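Long-range contacts in EmGH1 (Erythrobacter marinus, PDB 5Z87), which probably hydrolyses beta-glucosidic bonds, as a beta-glucosidase of glycoside hydrolase family 3: residues Q642-R647 against R720-M725; P676-A681 against L689-S694; L709-S714 against I766-G771. One frame throughout, in Å; residues are numbered along the deposited sequence. Where two conformers were deposited one is given.

Contact 1: Q642-R647 against R720-M725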
loop_
_atom_site.group_PDB
_atom_site.type_symbol
_atom_site.label_atom_id
_atom_site.label_comp_id
_atom_site.label_asym_id
_atom_site.label_seq_id
_atom_site.Cartn_x
_atom_site.Cartn_y
_atom_site.Cartn_z
ATOM N N GLN A 642 -0.743 -13.993 -1.835
ATOM C CA GLN A 642 0.401 -13.203 -2.260
ATOM C C GLN A 642 0.976 -13.767 -3.553
ATOM O O GLN A 642 0.866 -14.960 -3.838
ATOM C CB GLN A 642 1.487 -13.196 -1.176
ATOM C CG GLN A 642 1.066 -12.565 0.152
ATOM C CD GLN A 642 0.917 -11.064 0.043
ATOM O OE1 GLN A 642 1.778 -10.387 -0.513
ATOM N NE2 GLN A 642 -0.198 -10.535 0.548
ATOM N N LYS A 643 1.611 -12.892 -4.331
ATOM C CA LYS A 643 2.490 -13.319 -5.408
ATOM C C LYS A 643 3.664 -14.064 -4.780
ATOM O O LYS A 643 3.856 -13.955 -3.566
ATOM C CB LYS A 643 2.948 -12.100 -6.212
ATOM C CG LYS A 643 1.819 -11.328 -6.872
ATOM C CD LYS A 643 1.014 -12.237 -7.791
ATOM C CE LYS A 643 0.138 -11.431 -8.744
ATOM N NZ LYS A 643 1.026 -10.676 -9.659
ATOM N N PRO A 644 4.470 -14.820 -5.537
ATOM C CA PRO A 644 5.638 -15.481 -4.919
ATOM C C PRO A 644 6.576 -14.526 -4.213
ATOM O O PRO A 644 7.286 -14.944 -3.292
ATOM C CB PRO A 644 6.340 -16.147 -6.102
ATOM C CG PRO A 644 5.249 -16.344 -7.125
ATOM C CD PRO A 644 4.311 -15.184 -6.958
ATOM N N THR A 645 6.595 -13.255 -4.597
ATOM C CA THR A 645 7.456 -12.281 -3.953
ATOM C C THR A 645 6.740 -11.455 -2.893
ATOM O O THR A 645 7.382 -10.637 -2.239
ATOM C CB THR A 645 8.032 -11.342 -5.009
ATOM O OG1 THR A 645 6.960 -10.842 -5.829
ATOM C CG2 THR A 645 9.039 -12.075 -5.865
ATOM N N GLY A 646 5.425 -11.613 -2.747
ATOM C CA GLY A 646 4.672 -10.689 -1.915
ATOM C C GLY A 646 5.136 -10.704 -0.472
ATOM O O GLY A 646 5.308 -9.657 0.151
ATOM N N ARG A 647 5.345 -11.891 0.073
ATOM C CA ARG A 647 5.901 -12.037 1.410
ATOM C C ARG A 647 7.162 -12.885 1.351
ATOM O O ARG A 647 7.434 -13.690 2.231
ATOM C CB ARG A 647 4.860 -12.610 2.377
ATOM C CG ARG A 647 3.778 -11.567 2.754
ATOM C CD ARG A 647 2.661 -12.148 3.612
ATOM N NE ARG A 647 3.151 -12.607 4.911
ATOM C CZ ARG A 647 3.341 -13.884 5.213
ATOM N NH1 ARG A 647 3.082 -14.827 4.304
ATOM N NH2 ARG A 647 3.773 -14.227 6.420
ATOM N N ARG A 720 1.423 -15.371 -10.745
ATOM C CA ARG A 720 0.155 -15.617 -10.080
ATOM C C ARG A 720 0.381 -15.953 -8.614
ATOM O O ARG A 720 1.504 -16.288 -8.212
ATOM C CB ARG A 720 -0.594 -16.757 -10.783
ATOM C CG ARG A 720 -1.023 -16.374 -12.185
ATOM C CD ARG A 720 -1.887 -17.415 -12.816
ATOM N NE ARG A 720 -3.074 -17.747 -12.024
ATOM C CZ ARG A 720 -3.998 -18.618 -12.427
ATOM N NH1 ARG A 720 -3.858 -19.224 -13.603
ATOM N NH2 ARG A 720 -5.046 -18.900 -11.660
ATOM N N PRO A 721 -0.658 -15.876 -7.783
ATOM C CA PRO A 721 -0.456 -16.076 -6.343
ATOM C C PRO A 721 0.075 -17.465 -6.028
ATOM O O PRO A 721 -0.063 -18.410 -6.808
ATOM C CB PRO A 721 -1.858 -15.867 -5.752
ATOM C CG PRO A 721 -2.517 -14.963 -6.714
ATOM C CD PRO A 721 -2.042 -15.452 -8.069
ATOM N N ILE A 722 0.705 -17.575 -4.856
ATOM C CA ILE A 722 1.203 -18.871 -4.406
ATOM C C ILE A 722 0.066 -19.825 -4.069
ATOM O O ILE A 722 0.291 -21.039 -4.008
ATOM C CB ILE A 722 2.139 -18.710 -3.192
ATOM C CG1 ILE A 722 1.361 -18.171 -1.988
ATOM C CG2 ILE A 722 3.285 -17.789 -3.524
ATOM C CD1 ILE A 722 2.239 -17.912 -0.772
ATOM N N LYS A 723 -1.144 -19.310 -3.831
ATOM C CA LYS A 723 -2.331 -20.144 -3.695
ATOM C C LYS A 723 -3.566 -19.266 -3.824
ATOM O O LYS A 723 -3.551 -18.095 -3.448
ATOM C CB LYS A 723 -2.349 -20.906 -2.365
ATOM C CG LYS A 723 -2.207 -20.015 -1.166
ATOM C CD LYS A 723 -2.264 -20.824 0.108
ATOM C CE LYS A 723 -0.998 -21.623 0.309
ATOM N NZ LYS A 723 -0.532 -21.476 1.732
ATOM N N GLU A 724 -4.630 -19.853 -4.373
ATOM C CA GLU A 724 -5.876 -19.153 -4.693
ATOM C C GLU A 724 -7.040 -20.075 -4.381
ATOM O O GLU A 724 -7.150 -21.146 -4.992
ATOM C CB GLU A 724 -5.942 -18.766 -6.174
ATOM C CG GLU A 724 -4.608 -18.563 -6.835
ATOM C CD GLU A 724 -4.733 -18.001 -8.235
ATOM O OE1 GLU A 724 -4.007 -18.482 -9.135
ATOM O OE2 GLU A 724 -5.555 -17.076 -8.425
ATOM N N MET A 725 -7.917 -19.662 -3.468
ATOM C CA MET A 725 -9.076 -20.486 -3.155
ATOM C C MET A 725 -9.977 -20.633 -4.378
ATOM O O MET A 725 -10.277 -19.653 -5.073
ATOM C CB MET A 725 -9.866 -19.892 -1.994
ATOM C CG MET A 725 -11.214 -20.571 -1.800
ATOM S SD MET A 725 -12.033 -20.097 -0.257
ATOM C CE MET A 725 -11.299 -21.275 0.881
#

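Contact 2: P676-A681 against L689-S694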
loop_
_atom_site.group_PDB
_atom_site.type_symbol
_atom_site.label_atom_id
_atom_site.label_comp_id
_atom_site.label_asym_id
_atom_site.label_seq_id
_atom_site.Cartn_x
_atom_site.Cartn_y
_atom_site.Cartn_z
ATOM N N PRO A 676 -5.911 -34.141 -1.328
ATOM C CA PRO A 676 -6.804 -34.045 -2.492
ATOM C C PRO A 676 -6.418 -35.092 -3.522
ATOM O O PRO A 676 -5.238 -35.366 -3.745
ATOM C CB PRO A 676 -6.579 -32.619 -3.007
ATOM C CG PRO A 676 -5.186 -32.259 -2.509
ATOM C CD PRO A 676 -5.106 -32.920 -1.143
ATOM N N GLN A 677 -7.434 -35.712 -4.118
ATOM C CA GLN A 677 -7.260 -36.737 -5.140
ATOM C C GLN A 677 -7.941 -36.255 -6.410
ATOM O O GLN A 677 -9.157 -36.043 -6.420
ATOM C CB GLN A 677 -7.858 -38.077 -4.702
ATOM C CG GLN A 677 -7.349 -38.617 -3.376
ATOM C CD GLN A 677 -7.460 -40.132 -3.289
ATOM O OE1 GLN A 677 -8.218 -40.672 -2.477
ATOM N NE2 GLN A 677 -6.702 -40.825 -4.135
ATOM N N ALA A 678 -7.163 -36.076 -7.469
ATOM C CA ALA A 678 -7.719 -35.714 -8.760
ATOM C C ALA A 678 -8.039 -36.985 -9.524
ATOM O O ALA A 678 -7.303 -37.973 -9.437
ATOM C CB ALA A 678 -6.753 -34.840 -9.566
ATOM N N GLU A 679 -9.149 -36.948 -10.269
ATOM C CA GLU A 679 -9.595 -38.107 -11.032
ATOM C C GLU A 679 -8.638 -38.442 -12.169
ATOM O O GLU A 679 -8.537 -39.607 -12.568
ATOM C CB GLU A 679 -11.004 -37.851 -11.566
ATOM C CG GLU A 679 -11.586 -38.962 -12.414
ATOM C CD GLU A 679 -13.076 -38.772 -12.681
ATOM O OE1 GLU A 679 -13.526 -37.610 -12.750
ATOM O OE2 GLU A 679 -13.799 -39.784 -12.805
ATOM N N ARG A 680 -7.931 -37.451 -12.702
ATOM C CA ARG A 680 -6.972 -37.664 -13.778
ATOM C C ARG A 680 -5.702 -36.899 -13.463
ATOM O O ARG A 680 -5.752 -35.819 -12.874
ATOM C CB ARG A 680 -7.496 -37.175 -15.147
ATOM C CG ARG A 680 -8.649 -37.957 -15.735
ATOM C CD ARG A 680 -8.652 -37.795 -17.247
ATOM N NE ARG A 680 -9.271 -36.540 -17.667
ATOM C CZ ARG A 680 -9.051 -35.951 -18.843
ATOM N NH1 ARG A 680 -8.214 -36.501 -19.728
ATOM N NH2 ARG A 680 -9.671 -34.810 -19.143
ATOM N N ALA A 681 -4.565 -37.455 -13.875
ATOM C CA ALA A 681 -3.300 -36.757 -13.694
ATOM C C ALA A 681 -3.072 -35.692 -14.755
ATOM O O ALA A 681 -2.321 -34.742 -14.514
ATOM C CB ALA A 681 -2.132 -37.753 -13.699
ATOM N N LEU A 689 -12.324 -30.997 -14.129
ATOM C CA LEU A 689 -11.625 -32.012 -13.351
ATOM C C LEU A 689 -12.317 -32.207 -12.011
ATOM O O LEU A 689 -12.575 -31.239 -11.288
ATOM C CB LEU A 689 -10.163 -31.618 -13.122
ATOM C CG LEU A 689 -9.340 -32.580 -12.261
ATOM C CD1 LEU A 689 -9.037 -33.851 -13.044
ATOM C CD2 LEU A 689 -8.055 -31.919 -11.793
ATOM N N ARG A 690 -12.602 -33.453 -11.671
ATOM C CA ARG A 690 -13.151 -33.762 -10.363
ATOM C C ARG A 690 -12.021 -34.008 -9.367
ATOM O O ARG A 690 -11.019 -34.651 -9.691
ATOM C CB ARG A 690 -14.075 -34.975 -10.452
ATOM C CG ARG A 690 -15.216 -34.761 -11.433
ATOM C CD ARG A 690 -16.398 -35.645 -11.104
ATOM N NE ARG A 690 -16.134 -37.021 -11.495
ATOM C CZ ARG A 690 -17.040 -37.994 -11.473
ATOM N NH1 ARG A 690 -18.280 -37.742 -11.063
ATOM N NH2 ARG A 690 -16.699 -39.221 -11.854
ATOM N N VAL A 691 -12.180 -33.469 -8.162
ATOM C CA VAL A 691 -11.221 -33.645 -7.080
ATOM C C VAL A 691 -11.991 -33.968 -5.804
ATOM O O VAL A 691 -12.989 -33.310 -5.499
ATOM C CB VAL A 691 -10.346 -32.391 -6.890
ATOM C CG1 VAL A 691 -9.431 -32.565 -5.687
ATOM C CG2 VAL A 691 -9.521 -32.120 -8.145
ATOM N N SER A 692 -11.538 -34.978 -5.059
ATOM C CA SER A 692 -12.185 -35.350 -3.808
ATOM C C SER A 692 -11.217 -35.220 -2.638
ATOM O O SER A 692 -9.998 -35.337 -2.799
ATOM C CB SER A 692 -12.720 -36.775 -3.852
ATOM O OG SER A 692 -11.654 -37.703 -3.851
ATOM N N VAL A 693 -11.784 -34.980 -1.457
ATOM C CA VAL A 693 -11.042 -34.777 -0.217
ATOM C C VAL A 693 -11.810 -35.476 0.893
ATOM O O VAL A 693 -12.956 -35.113 1.169
ATOM C CB VAL A 693 -10.888 -33.287 0.139
ATOM C CG1 VAL A 693 -10.032 -33.116 1.406
ATOM C CG2 VAL A 693 -10.337 -32.491 -1.029
ATOM N N SER A 694 -11.186 -36.447 1.549
ATOM C CA SER A 694 -11.817 -37.091 2.694
ATOM C C SER A 694 -11.515 -36.324 3.974
ATOM O O SER A 694 -10.393 -35.848 4.191
ATOM C CB SER A 694 -11.371 -38.550 2.842
ATOM O OG SER A 694 -10.027 -38.652 3.265
HETATM O O HOH W 1 -10.603 -38.390 -1.370
HETATM O O HOH W 2 -12.522 -35.651 -13.819
#

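Contact 3: L709-S714 against I766-G771. With MG (magnesium ion), chain E.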
loop_
_atom_site.group_PDB
_atom_site.type_symbol
_atom_site.label_atom_id
_atom_site.label_comp_id
_atom_site.label_asym_id
_atom_site.label_seq_id
_atom_site.Cartn_x
_atom_site.Cartn_y
_atom_site.Cartn_z
ATOM N N LEU A 709 -10.488 -25.762 -0.746
ATOM C CA LEU A 709 -9.712 -26.122 -1.929
ATOM C C LEU A 709 -8.994 -24.890 -2.485
ATOM O O LEU A 709 -9.581 -23.810 -2.576
ATOM C CB LEU A 709 -10.620 -26.737 -2.997
ATOM C CG LEU A 709 -9.955 -27.382 -4.227
ATOM C CD1 LEU A 709 -9.374 -28.744 -3.886
ATOM C CD2 LEU A 709 -10.954 -27.512 -5.357
ATOM N N TYR A 710 -7.717 -25.058 -2.848
ATOM C CA TYR A 710 -6.881 -23.990 -3.384
ATOM C C TYR A 710 -6.084 -24.526 -4.560
ATOM O O TYR A 710 -5.861 -25.736 -4.686
ATOM C CB TYR A 710 -5.883 -23.443 -2.348
ATOM C CG TYR A 710 -6.476 -22.900 -1.076
ATOM C CD1 TYR A 710 -6.889 -23.756 -0.055
ATOM C CD2 TYR A 710 -6.583 -21.521 -0.864
ATOM C CE1 TYR A 710 -7.429 -23.240 1.143
ATOM C CE2 TYR A 710 -7.110 -21.002 0.322
ATOM C CZ TYR A 710 -7.532 -21.875 1.323
ATOM O OH TYR A 710 -8.063 -21.378 2.494
ATOM N N ILE A 711 -5.623 -23.616 -5.419
ATOM C CA ILE A 711 -4.748 -24.005 -6.517
ATOM C C ILE A 711 -3.571 -23.045 -6.606
ATOM O O ILE A 711 -3.615 -21.913 -6.122
ATOM C CB ILE A 711 -5.475 -24.056 -7.880
ATOM C CG1 ILE A 711 -5.875 -22.648 -8.312
ATOM C CG2 ILE A 711 -6.695 -24.999 -7.825
ATOM C CD1 ILE A 711 -5.840 -22.442 -9.794
ATOM N N ARG A 712 -2.504 -23.526 -7.238
ATOM C CA ARG A 712 -1.362 -22.701 -7.617
ATOM C C ARG A 712 -1.017 -23.018 -9.064
ATOM O O ARG A 712 -0.776 -24.179 -9.408
ATOM C CB ARG A 712 -0.157 -22.953 -6.697
ATOM C CG ARG A 712 1.225 -22.646 -7.302
ATOM C CD ARG A 712 1.476 -21.152 -7.495
ATOM N NE ARG A 712 2.841 -20.874 -7.965
ATOM C CZ ARG A 712 3.256 -19.696 -8.425
ATOM N NH1 ARG A 712 4.512 -19.541 -8.832
ATOM N NH2 ARG A 712 2.425 -18.673 -8.468
ATOM N N ASP A 713 -1.003 -21.994 -9.908
ATOM C CA ASP A 713 -0.555 -22.131 -11.289
ATOM C C ASP A 713 0.960 -21.930 -11.261
ATOM O O ASP A 713 1.445 -20.796 -11.169
ATOM C CB ASP A 713 -1.284 -21.124 -12.166
ATOM C CG ASP A 713 -0.942 -21.255 -13.626
ATOM O OD1 ASP A 713 -0.195 -22.195 -13.995
ATOM O OD2 ASP A 713 -1.407 -20.389 -14.396
ATOM N N SER A 714 1.705 -23.044 -11.326
ATOM C CA SER A 714 3.146 -23.025 -11.049
ATOM C C SER A 714 3.888 -22.057 -11.962
ATOM O O SER A 714 4.750 -21.298 -11.503
ATOM C CB SER A 714 3.739 -24.427 -11.193
ATOM O OG SER A 714 3.220 -25.306 -10.218
ATOM N N ILE A 766 -0.524 -27.567 -12.476
ATOM C CA ILE A 766 -1.351 -26.942 -11.455
ATOM C C ILE A 766 -1.197 -27.757 -10.184
ATOM O O ILE A 766 -1.300 -28.989 -10.220
ATOM C CB ILE A 766 -2.831 -26.873 -11.864
ATOM C CG1 ILE A 766 -2.995 -26.237 -13.257
ATOM C CG2 ILE A 766 -3.622 -26.146 -10.775
ATOM C CD1 ILE A 766 -2.753 -24.711 -13.287
ATOM N N VAL A 767 -0.925 -27.074 -9.072
ATOM C CA VAL A 767 -0.916 -27.690 -7.753
ATOM C C VAL A 767 -2.303 -27.502 -7.164
ATOM O O VAL A 767 -2.830 -26.386 -7.154
ATOM C CB VAL A 767 0.161 -27.064 -6.846
ATOM C CG1 VAL A 767 0.260 -27.825 -5.513
ATOM C CG2 VAL A 767 1.509 -27.052 -7.540
ATOM N N ILE A 768 -2.914 -28.592 -6.710
ATOM C CA ILE A 768 -4.236 -28.560 -6.093
ATOM C C ILE A 768 -4.056 -28.862 -4.614
ATOM O O ILE A 768 -3.408 -29.848 -4.258
ATOM C CB ILE A 768 -5.199 -29.563 -6.758
ATOM C CG1 ILE A 768 -5.503 -29.142 -8.196
ATOM C CG2 ILE A 768 -6.485 -29.667 -5.968
ATOM C CD1 ILE A 768 -6.198 -30.209 -8.990
ATOM N N MET A 769 -4.603 -28.001 -3.760
ATOM C CA MET A 769 -4.389 -28.083 -2.323
ATOM C C MET A 769 -5.723 -28.131 -1.593
ATOM O O MET A 769 -6.710 -27.536 -2.033
ATOM C CB MET A 769 -3.566 -26.897 -1.819
ATOM C CG MET A 769 -2.157 -26.826 -2.412
ATOM S SD MET A 769 -1.495 -25.148 -2.346
ATOM C CE MET A 769 -2.201 -24.480 -3.838
ATOM N N ALA A 770 -5.748 -28.854 -0.470
ATOM C CA ALA A 770 -6.963 -28.968 0.325
ATOM C C ALA A 770 -6.609 -29.133 1.796
ATOM O O ALA A 770 -5.581 -29.717 2.144
ATOM C CB ALA A 770 -7.835 -30.138 -0.151
ATOM N N GLY A 771 -7.474 -28.618 2.653
ATOM C CA GLY A 771 -7.255 -28.660 4.079
ATOM C C GLY A 771 -8.284 -27.817 4.806
ATOM O O GLY A 771 -9.175 -27.221 4.185
HETATM MG MG MG E . 0.678 -22.622 -15.743
HETATM O O HOH W 3 -0.523 -21.084 -16.635
HETATM O O HOH W 4 1.794 -24.048 -14.660
HETATM O O HOH W 5 1.770 -22.689 -17.501
HETATM O O HOH W 6 -0.894 -23.984 -16.437
#

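Contact 1: Q642-R647 against R720-M725
I722 and Q642 meet mainly through backbone atoms. The N-H of I722 bonds to O of Q642 at 2.8 Å. The C=O...N angle of 172° puts the donor nearly along the C=O axis. The same oxygen receives a C-H...O contact from P721, with CA of P721 3.0 Å away. One carbonyl is therefore approached by two consecutive residues of 720-725. This is the only hydrogen bond between the two segments.

The side chain of I722 adds an apolar layer beside this bond. Its CG1 lies between the backbone N and the carbonyl carbon (chi1 65°), which leaves CG2 anti to the carbonyl carbon. From there CG2 of I722 reaches CA of P644 at 3.6 Å. CG1 of I722 stays 3.7 Å from O of Q642. The amide of Q642 takes no part; its NE2 bonds to O of Y639.

R720 joins through its backbone. Its O lies 3.3 Å from CD of the P644 ring. CD of K643 packs 3.9 Å from C of R720. The lysine end goes elsewhere: NZ of K643 bonds to O of A719 and makes a salt bridge with E283 of the second subunit. The guanidinium of R720 is held within its own segment: NH2 of R720 makes a salt bridge to OE1 of E724 at 2.8 Å, with OE1 29° out of the guanidinium plane. NE of R720 makes only a weak bond to the same oxygen.

Segment 642-647 belongs to the long connection between helix 607-615 and strand 671-678. Segment 720-725 leads into strand 724-733, where E724 pairs through its backbone with I711 of strand 703-713 and M725 packs on helix 201-216.

Contact 2: P676-A681 against L689-S694
E679 holds CG anti to its backbone N (chi1 179°), and R690 bends at chi3 (-75°), which places NE facing the carboxylate. The arginine grips side-on with two nitrogens. NE of R690 bonds to OE1 of E679 at 3.0 Å. NH2 of R690 bonds to OE2 of E679 at 3.1 Å and is almost straight. Both oxygens lie near the guanidinium plane, and the two flat groups are turned 28° apart.

Beside this pair the strands run antiparallel. Q677 and S692 form a hydrogen-bonded pair, with N of Q677 2.9 Å from O of S692 and the return bond equally long. N of E679 also bonds to O of R690.

A678 and V691 share the other face. CG1 of V691 meets CB of P676 at 3.9 Å, and CG2 of V691 meets CB of A678 at 4.1 Å. An alanine in place of V691 would probably open a gap next to P676 and A678, since both methyl contacts would go. CD2 of L689 packs on CB of A678 at 3.9 Å.

The two-nitrogen grip would probably limit rotation of the exposed carboxylate, while the apolar face buries P676, L689 and V691 against strands 764-771 and 778-784.

Contact 3: L709-S714 against I766-G771
L709 and I768 cross obliquely on one face of two antiparallel strands, with CD1 of L709 3.7 Å from CG2 of I768. On the same face CB of I711 rests against CG2 of I766 at 4.0 Å. At the end of the row, I766 and D713 also cross at a slant. CD1 of I766 comes to 3.7 Å from OD1 of D713, a methyl beside a metal-bound oxygen.

Y710, R712, V767 and M769 occupy the other face. M769 bends at chi3 (-85°), which puts CE over the neighbouring strand. There CE of M769 lies 3.4 Å from C of I711 and also packs on CB of R712. CG2 of V767 meets OG of S714 at 3.6 Å; the hydroxyl itself is hydrogen-bonded to OE1 of E765. The strands are joined by two hydrogen-bonded pairs, Y710 with M769 and R712 with V767. N of Y710 bonds to O of M769 at 2.8 Å, and N of R712 bonds to O of V767 at 2.9 Å.

CG of D713 is anti to its backbone N (chi1 -176°). OD1 of D713 binds the magnesium ion at 2.0 Å. Four waters and O of I715 complete six ligands. OD2 of D713 makes a salt bridge with R720, which probably helps to fix the carboxylate.

The face of L709, I711 and I768 packs on strands 689-697 and 738-745 of a second sheet. This is the interior of the beta sandwich in the fibronectin type III-like domain, with a magnesium site at the strand end.

In the fold
Along the chain, 642-647 comes first, in the long connection that follows helix 607-615. Before its partner is reached, contact 2 opens and closes a short loop between 676-681 and 689-694, so it is nested inside contact 1. The chain then passes 709-714, which opens contact 3, and only afterwards returns at 720-725 to close contact 1. Contact 3 closes last, at 766-771, so contacts 1 and 3 cross. Contacts 2 and 3 follow in series. They belong to the two facing sheets of the sandwich and touch where V693 packs on A770. Contact 1 ties the start of strand 724-733 to that connection, and strands 703-713 and 724-733, neighbours in one sheet, join it to contact 3.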